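Local coordinates for probable 3-hydroxyisobutyrate dehydrogenase (Pseudomonas aeruginosa, PDB 3OBB), which catalyses the NAD-dependent oxidation of L-serine and methyl-L-serine, with low activity toward beta-hydroxyisobutyrate, and works as a homotetramer built as a dimer of dimers, at residues G214-L218 against E219-P223; M191-G194 against V195-L199; L34-S37 against A38-L42. All coordinates share one frame; numbering follows the deposited sequence.

Contact 1: G214-L218 against E219-P223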
loop_
_atom_site.group_PDB
_atom_site.type_symbol
_atom_site.label_atom_id
_atom_site.label_comp_id
_atom_site.label_asym_id
_atom_site.label_seq_id
_atom_site.Cartn_x
_atom_site.Cartn_y
_atom_site.Cartn_z
ATOM N N GLY A 214 6.675 -11.640 16.909
ATOM C CA GLY A 214 8.130 -11.704 17.046
ATOM C C GLY A 214 8.909 -11.680 15.739
ATOM O O GLY A 214 8.515 -12.314 14.737
ATOM N N ASN A 215 10.027 -10.955 15.735
ATOM C CA ASN A 215 10.852 -10.859 14.532
ATOM C C ASN A 215 12.263 -10.376 14.842
ATOM O O ASN A 215 12.588 -9.956 15.988
ATOM C CB ASN A 215 10.168 -9.985 13.478
ATOM C CG ASN A 215 10.076 -8.546 13.914
ATOM O OD1 ASN A 215 11.075 -7.862 13.954
ATOM N ND2 ASN A 215 8.889 -8.098 14.289
ATOM N N TRP A 216 13.115 -10.463 13.829
ATOM C CA TRP A 216 14.495 -10.057 13.966
ATOM C C TRP A 216 14.662 -8.619 14.505
ATOM O O TRP A 216 15.497 -8.385 15.380
ATOM C CB TRP A 216 15.172 -10.181 12.621
ATOM C CG TRP A 216 16.669 -9.977 12.659
ATOM C CD1 TRP A 216 17.614 -10.927 12.931
ATOM C CD2 TRP A 216 17.400 -8.739 12.364
ATOM N NE1 TRP A 216 18.879 -10.368 12.792
ATOM C CE2 TRP A 216 18.772 -9.039 12.450
ATOM C CE3 TRP A 216 17.008 -7.427 12.023
ATOM C CZ2 TRP A 216 19.777 -8.067 12.219
ATOM C CZ3 TRP A 216 17.986 -6.462 11.790
ATOM C CH2 TRP A 216 19.356 -6.790 11.877
ATOM N N ALA A 217 13.865 -7.666 14.010
ATOM C CA ALA A 217 14.006 -6.286 14.469
ATOM C C ALA A 217 13.780 -6.220 15.976
ATOM O O ALA A 217 14.476 -5.488 16.664
ATOM C CB ALA A 217 13.044 -5.366 13.776
ATOM N N LEU A 218 12.780 -6.963 16.461
ATOM C CA LEU A 218 12.430 -6.935 17.867
ATOM C C LEU A 218 13.481 -7.663 18.714
ATOM O O LEU A 218 13.656 -7.346 19.898
ATOM C CB LEU A 218 11.046 -7.557 18.092
ATOM C CG LEU A 218 9.812 -6.695 17.769
ATOM C CD1 LEU A 218 8.550 -7.575 17.741
ATOM C CD2 LEU A 218 9.583 -5.502 18.744
ATOM N N GLU A 219 14.189 -8.623 18.116
ATOM C CA GLU A 219 15.188 -9.381 18.884
ATOM C C GLU A 219 16.450 -8.563 19.095
ATOM O O GLU A 219 17.094 -8.672 20.115
ATOM C CB GLU A 219 15.550 -10.697 18.171
ATOM C CG GLU A 219 14.430 -11.710 18.126
ATOM C CD GLU A 219 14.237 -12.399 19.473
ATOM O OE1 GLU A 219 13.093 -12.715 19.847
ATOM O OE2 GLU A 219 15.227 -12.649 20.161
ATOM N N VAL A 220 16.808 -7.740 18.111
ATOM C CA VAL A 220 18.191 -7.323 17.975
ATOM C C VAL A 220 18.316 -5.891 17.470
ATOM O O VAL A 220 19.402 -5.332 17.448
ATOM C CB VAL A 220 18.911 -8.441 17.111
ATOM C CG1 VAL A 220 19.627 -7.951 15.857
ATOM C CG2 VAL A 220 19.716 -9.466 18.008
ATOM N N TYR A 221 17.204 -5.259 17.099
ATOM C CA TYR A 221 17.324 -3.996 16.365
ATOM C C TYR A 221 16.059 -3.141 16.482
ATOM O O TYR A 221 15.462 -2.747 15.466
ATOM C CB TYR A 221 17.551 -4.338 14.901
ATOM C CG TYR A 221 18.517 -3.491 14.143
ATOM C CD1 TYR A 221 19.758 -4.020 13.765
ATOM C CD2 TYR A 221 18.189 -2.190 13.742
ATOM C CE1 TYR A 221 20.652 -3.290 13.048
ATOM C CE2 TYR A 221 19.099 -1.421 13.020
ATOM C CZ TYR A 221 20.323 -1.991 12.648
ATOM O OH TYR A 221 21.239 -1.281 11.898
ATOM N N ASN A 222 15.655 -2.858 17.715
ATOM C CA ASN A 222 14.355 -2.227 17.938
ATOM C C ASN A 222 14.363 -0.771 17.451
ATOM O O ASN A 222 15.276 -0.031 17.799
ATOM C CB ASN A 222 13.958 -2.352 19.419
ATOM C CG ASN A 222 12.529 -1.862 19.669
ATOM O OD1 ASN A 222 12.239 -0.649 19.494
ATOM N ND2 ASN A 222 11.608 -2.801 20.002
ATOM N N PRO A 223 13.388 -0.356 16.604
ATOM C CA PRO A 223 13.416 1.025 16.075
ATOM C C PRO A 223 13.015 2.172 17.009
ATOM O O PRO A 223 13.160 3.336 16.623
ATOM C CB PRO A 223 12.444 0.946 14.892
ATOM C CG PRO A 223 11.457 -0.069 15.327
ATOM C CD PRO A 223 12.271 -1.123 15.998
HETATM O O HOH W 1 12.573 -5.246 21.351
#

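Contact 2: M191-G194 against V195-L199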
loop_
_atom_site.group_PDB
_atom_site.type_symbol
_atom_site.label_atom_id
_atom_site.label_comp_id
_atom_site.label_asym_id
_atom_site.label_seq_id
_atom_site.Cartn_x
_atom_site.Cartn_y
_atom_site.Cartn_z
HETATM N N MSE A 191 4.997 -0.298 17.241
HETATM C CA MSE A 191 5.524 0.391 18.441
HETATM C C MSE A 191 4.846 1.746 18.636
HETATM O O MSE A 191 4.430 2.108 19.745
HETATM C CB MSE A 191 7.053 0.605 18.333
HETATM C CG MSE A 191 7.920 -0.686 18.395
HETATM SE SE MSE A 191 7.792 -1.586 20.122
HETATM C CE MSE A 191 8.435 -0.132 21.288
ATOM N N ALA A 192 4.702 2.484 17.545
ATOM C CA ALA A 192 4.128 3.833 17.584
ATOM C C ALA A 192 2.642 3.771 17.907
ATOM O O ALA A 192 2.132 4.547 18.709
ATOM C CB ALA A 192 4.378 4.544 16.237
ATOM N N LEU A 193 1.953 2.797 17.317
ATOM C CA LEU A 193 0.530 2.597 17.622
ATOM C C LEU A 193 0.315 2.299 19.142
ATOM O O LEU A 193 -0.536 2.923 19.810
ATOM C CB LEU A 193 -0.039 1.494 16.724
ATOM C CG LEU A 193 -1.518 1.106 16.882
ATOM C CD1 LEU A 193 -2.455 2.353 16.766
ATOM C CD2 LEU A 193 -1.909 -0.031 15.907
ATOM N N GLY A 194 1.074 1.334 19.670
ATOM C CA GLY A 194 0.975 0.986 21.095
ATOM C C GLY A 194 1.249 2.176 22.014
ATOM O O GLY A 194 0.437 2.489 22.906
ATOM N N VAL A 195 2.379 2.849 21.788
ATOM C CA VAL A 195 2.781 4.001 22.610
ATOM C C VAL A 195 1.750 5.145 22.512
ATOM O O VAL A 195 1.507 5.837 23.493
ATOM C CB VAL A 195 4.196 4.520 22.234
ATOM C CG1 VAL A 195 4.591 5.767 23.074
ATOM C CG2 VAL A 195 5.204 3.456 22.456
ATOM N N ALA A 196 1.163 5.329 21.327
ATOM C CA ALA A 196 0.157 6.376 21.107
ATOM C C ALA A 196 -1.126 6.063 21.861
ATOM O O ALA A 196 -1.910 6.954 22.120
ATOM C CB ALA A 196 -0.137 6.527 19.617
ATOM N N ASN A 197 -1.314 4.787 22.213
ATOM C CA ASN A 197 -2.500 4.332 22.872
ATOM C C ASN A 197 -2.229 4.030 24.341
ATOM O O ASN A 197 -3.007 3.319 24.986
ATOM C CB ASN A 197 -3.080 3.121 22.129
ATOM C CG ASN A 197 -3.930 3.539 20.930
ATOM O OD1 ASN A 197 -5.070 3.978 21.087
ATOM N ND2 ASN A 197 -3.381 3.413 19.739
ATOM N N GLY A 198 -1.123 4.587 24.853
ATOM C CA GLY A 198 -0.838 4.607 26.295
ATOM C C GLY A 198 0.163 3.593 26.857
ATOM O O GLY A 198 0.339 3.510 28.083
ATOM N N LEU A 199 0.818 2.820 25.987
ATOM C CA LEU A 199 1.730 1.757 26.447
ATOM C C LEU A 199 3.163 2.233 26.629
ATOM O O LEU A 199 3.602 3.132 25.935
ATOM C CB LEU A 199 1.731 0.590 25.468
ATOM C CG LEU A 199 0.742 -0.560 25.697
ATOM C CD1 LEU A 199 -0.660 -0.086 26.099
ATOM C CD2 LEU A 199 0.687 -1.397 24.435
#

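Contact 3: L34-S37 against A38-L42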
loop_
_atom_site.group_PDB
_atom_site.type_symbol
_atom_site.label_atom_id
_atom_site.label_comp_id
_atom_site.label_asym_id
_atom_site.label_seq_id
_atom_site.Cartn_x
_atom_site.Cartn_y
_atom_site.Cartn_z
ATOM N N LEU A 34 39.039 2.658 -5.192
ATOM C CA LEU A 34 39.108 4.023 -5.731
ATOM C C LEU A 34 39.567 5.099 -4.727
ATOM O O LEU A 34 39.953 6.191 -5.124
ATOM C CB LEU A 34 37.723 4.402 -6.261
ATOM C CG LEU A 34 37.312 4.413 -7.737
ATOM C CD1 LEU A 34 38.076 3.433 -8.637
ATOM C CD2 LEU A 34 35.817 4.144 -7.745
ATOM N N VAL A 35 39.441 4.809 -3.433
ATOM C CA VAL A 35 39.816 5.763 -2.378
ATOM C C VAL A 35 41.174 5.349 -1.808
ATOM O O VAL A 35 41.329 4.242 -1.308
ATOM C CB VAL A 35 38.717 5.838 -1.253
ATOM C CG1 VAL A 35 39.080 6.912 -0.193
ATOM C CG2 VAL A 35 37.298 6.097 -1.875
ATOM N N GLN A 36 42.150 6.231 -1.884
ATOM C CA GLN A 36 43.532 5.896 -1.497
ATOM C C GLN A 36 43.661 5.507 -0.020
ATOM O O GLN A 36 44.420 4.592 0.318
ATOM C CB GLN A 36 44.479 7.058 -1.827
ATOM C CG GLN A 36 45.966 6.805 -1.513
ATOM C CD GLN A 36 46.538 5.680 -2.328
ATOM O OE1 GLN A 36 46.542 5.734 -3.536
ATOM N NE2 GLN A 36 46.990 4.633 -1.663
ATOM N N SER A 37 42.922 6.210 0.841
ATOM C CA SER A 37 42.956 5.975 2.273
ATOM C C SER A 37 42.393 4.573 2.606
ATOM O O SER A 37 42.933 3.886 3.484
ATOM C CB SER A 37 42.215 7.104 3.044
ATOM O OG SER A 37 40.804 7.127 2.774
ATOM N N ALA A 38 41.331 4.146 1.896
ATOM C CA ALA A 38 40.833 2.760 2.038
ATOM C C ALA A 38 41.928 1.728 1.702
ATOM O O ALA A 38 42.112 0.734 2.423
ATOM C CB ALA A 38 39.565 2.522 1.184
ATOM N N VAL A 39 42.670 1.984 0.623
ATOM C CA VAL A 39 43.796 1.149 0.249
ATOM C C VAL A 39 44.877 1.189 1.350
ATOM O O VAL A 39 45.393 0.142 1.756
ATOM C CB VAL A 39 44.374 1.560 -1.148
ATOM C CG1 VAL A 39 45.688 0.851 -1.419
ATOM C CG2 VAL A 39 43.381 1.280 -2.270
ATOM N N ASP A 40 45.229 2.387 1.824
ATOM C CA ASP A 40 46.306 2.535 2.824
ATOM C C ASP A 40 46.008 1.793 4.115
ATOM O O ASP A 40 46.903 1.234 4.736
ATOM C CB ASP A 40 46.573 3.997 3.156
ATOM C CG ASP A 40 47.071 4.787 1.976
ATOM O OD1 ASP A 40 47.787 4.243 1.086
ATOM O OD2 ASP A 40 46.740 5.990 1.970
ATOM N N GLY A 41 44.748 1.795 4.502
ATOM C CA GLY A 41 44.268 1.024 5.663
ATOM C C GLY A 41 44.612 -0.457 5.546
ATOM O O GLY A 41 45.084 -1.076 6.487
ATOM N N LEU A 42 44.390 -1.014 4.366
ATOM C CA LEU A 42 44.691 -2.410 4.114
ATOM C C LEU A 42 46.175 -2.629 4.012
ATOM O O LEU A 42 46.655 -3.623 4.500
ATOM C CB LEU A 42 43.966 -2.931 2.848
ATOM C CG LEU A 42 42.671 -3.732 3.044
ATOM C CD1 LEU A 42 42.978 -5.084 3.693
ATOM C CD2 LEU A 42 41.640 -2.940 3.875
#

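Contact 1: G214-L218 against E219-P223
W216 and V220 meet one turn apart on a short helix, where CG1 of V220 sits over one face of the indole, 3.9 Å from the centroid of the six-membered ring of W216 and 25° off its normal, a CH-pi contact. The far end of the same indole reaches the Y221 ring, W216 CH2 lying 3.4 Å from Y221 CD1. The two rings are nearly parallel, with planes at 25°, but slid so far apart that they barely overlap. The indole is carried there because CG of W216 stands anti to the backbone N (chi1 -172°), which sends the flat group along the helix toward the later residues. A broad aromatic suits this place, since one ring system can serve a valine and a tyrosine at once.

Beneath the rings the backbone sets the spacing. E219 N donates to N215 O at 3.0 Å, while E219 N and V220 N give W216 O only weak bonds. N215 is the N-cap: its OD1 accepts from L218 N at 3.2 Å and, weakly, from A217 N, a task that suits asparagine, whose short side chain can turn its carbonyl back to the first N-H groups of the helix. On another side of the helix a water donates to L218 O and accepts from N222 ND2, 3.0 Å from it, tying the outgoing chain back.

Outside the helix, N215 ND2 bonds to T187 OG1, N222 OD1 accepts from W224 N, and Y221 OH bonds to D286. Helix 168-196, which carries the active-site K173, receives W216 on L180, A217 on L183 and Y221 on M184, whereas L218 and N222 lean on helix 201-209; the second subunit adds its L179 and S211 against the opening turn.

Contact 2: M191-G194 against V195-L199
A Schellman motif closes the long helix 168-196 here, with G198 as its C-prime residue. G194 O takes the bond that defines it, from L199 N at 3.1 Å, and G198 N completes the pair by donating to V195 O. Glycine suits position 198 because its backbone has positive phi, where a CB would be jammed against the preceding carbonyl oxygen.

G194 O also accepts from N197 N, at 3.0 Å; the two donors arrive from opposite faces of its carbonyl plane. Before this ending the helix runs normally, V195 N donating to M191 O and A196 N to A192 O. Around the turn, V195 CG2 presses against M191 O (3.1 Å), and L199 CB lies 3.4 Å from G194 O.

N197 folds back over the last turn. With CG beside its own backbone N (chi1 -82°), this short side chain brings ND2 back to L193 O, four residues earlier, and bonds to it at 2.9 Å with an N-H...O angle of 160°. L193 O lies near the amide plane of N197, whereas ND2 is tilted 34° from the carbonyl plane. L193 CD1 lies 3.3 Å from the same ND2, a methyl branch set against the amide.

N197 ND2 also makes weak bonds to A256 O and S260 OG of the second subunit, and L193 and L199 pack on Q178 and A168 of that subunit. M191, a selenomethionine, and V195 pack on A201 of the next helix. Chemically, the ending makes up for fading helical bonds: L193 O receives only a weak one from N197 N, which ND2 supplements, and G194 O, poorly aligned with G198 N, is served by N197 N and L199 N.

Contact 3: L34-S37 against A38-L42
Q36 and D40 form the polar side-chain bridge of this helix start, one turn apart. NE2 of Q36 donates to D40 OD1 at 2.9 Å, with an N-H...O angle of 152°. The acceptor lies close to the amide plane of Q36, but the nitrogen meets OD1 from above the carboxylate plane, 44° out of it. CG of Q36 stands anti to the backbone N (chi1 -178°), and the chain then bends at chi2, which folds the amide forward along the helix, where V39 CG1 borders it. The two residues suit an exposed face of the helix, a long amide reaching one turn on to a short carboxylate. D40 OD2 lies 3.2 Å from Q36 O, two acceptors side by side, so the bond from NE2 may partly offset the negative charge there.

Backbone bonds make up the second group. V39 N donates to V35 O at 3.3 Å and D40 N to Q36 O at 2.8 Å, and G41 N follows with S37 O. V35 holds the N-cap position, its own N donating to D33 OD2; D33 belongs to the NAD(+)-binding residues.

The apolar contact is lighter: V35 CB and A38 CB stand 4.2 Å apart. The small A38 and the branched V39 fit the side of the helix that rests on D33, V39 reaching L11 as well.

Helix 36-44 is the crossover of a beta-alpha-beta unit, entered from strand 28-32 and leaving toward edge strand 48-49 in the Rossmann-type domain. L42 fastens it to helix 15-24 through A16, A19, T20 and L23, while Q36, S37, D40 and G41 lie at the surface.

Overall arrangement
All three are local contacts at helix ends, but in different settings. Contacts 1 and 2 belong to the C-terminal, largely helical part of the chain, with centres about 17 Å apart; they touch where N222 packs on the selenium of M191, and both meet the second subunit. Each is partly buried, contact 1 relying on aromatic and apolar packing on a capped turn with a water-mediated tie, contact 2 on backbone capping reinforced by an asparagine. Contact 3 lies in the nucleotide-binding domain, about 34 Å from contact 1 between centres. It is a surface contact with a polar bridge, untouched by other chains of the assembly. Contact 3 is a helix start, contact 2 a helix finish, and contact 1 spans a short helix from its N-cap to the outgoing chain.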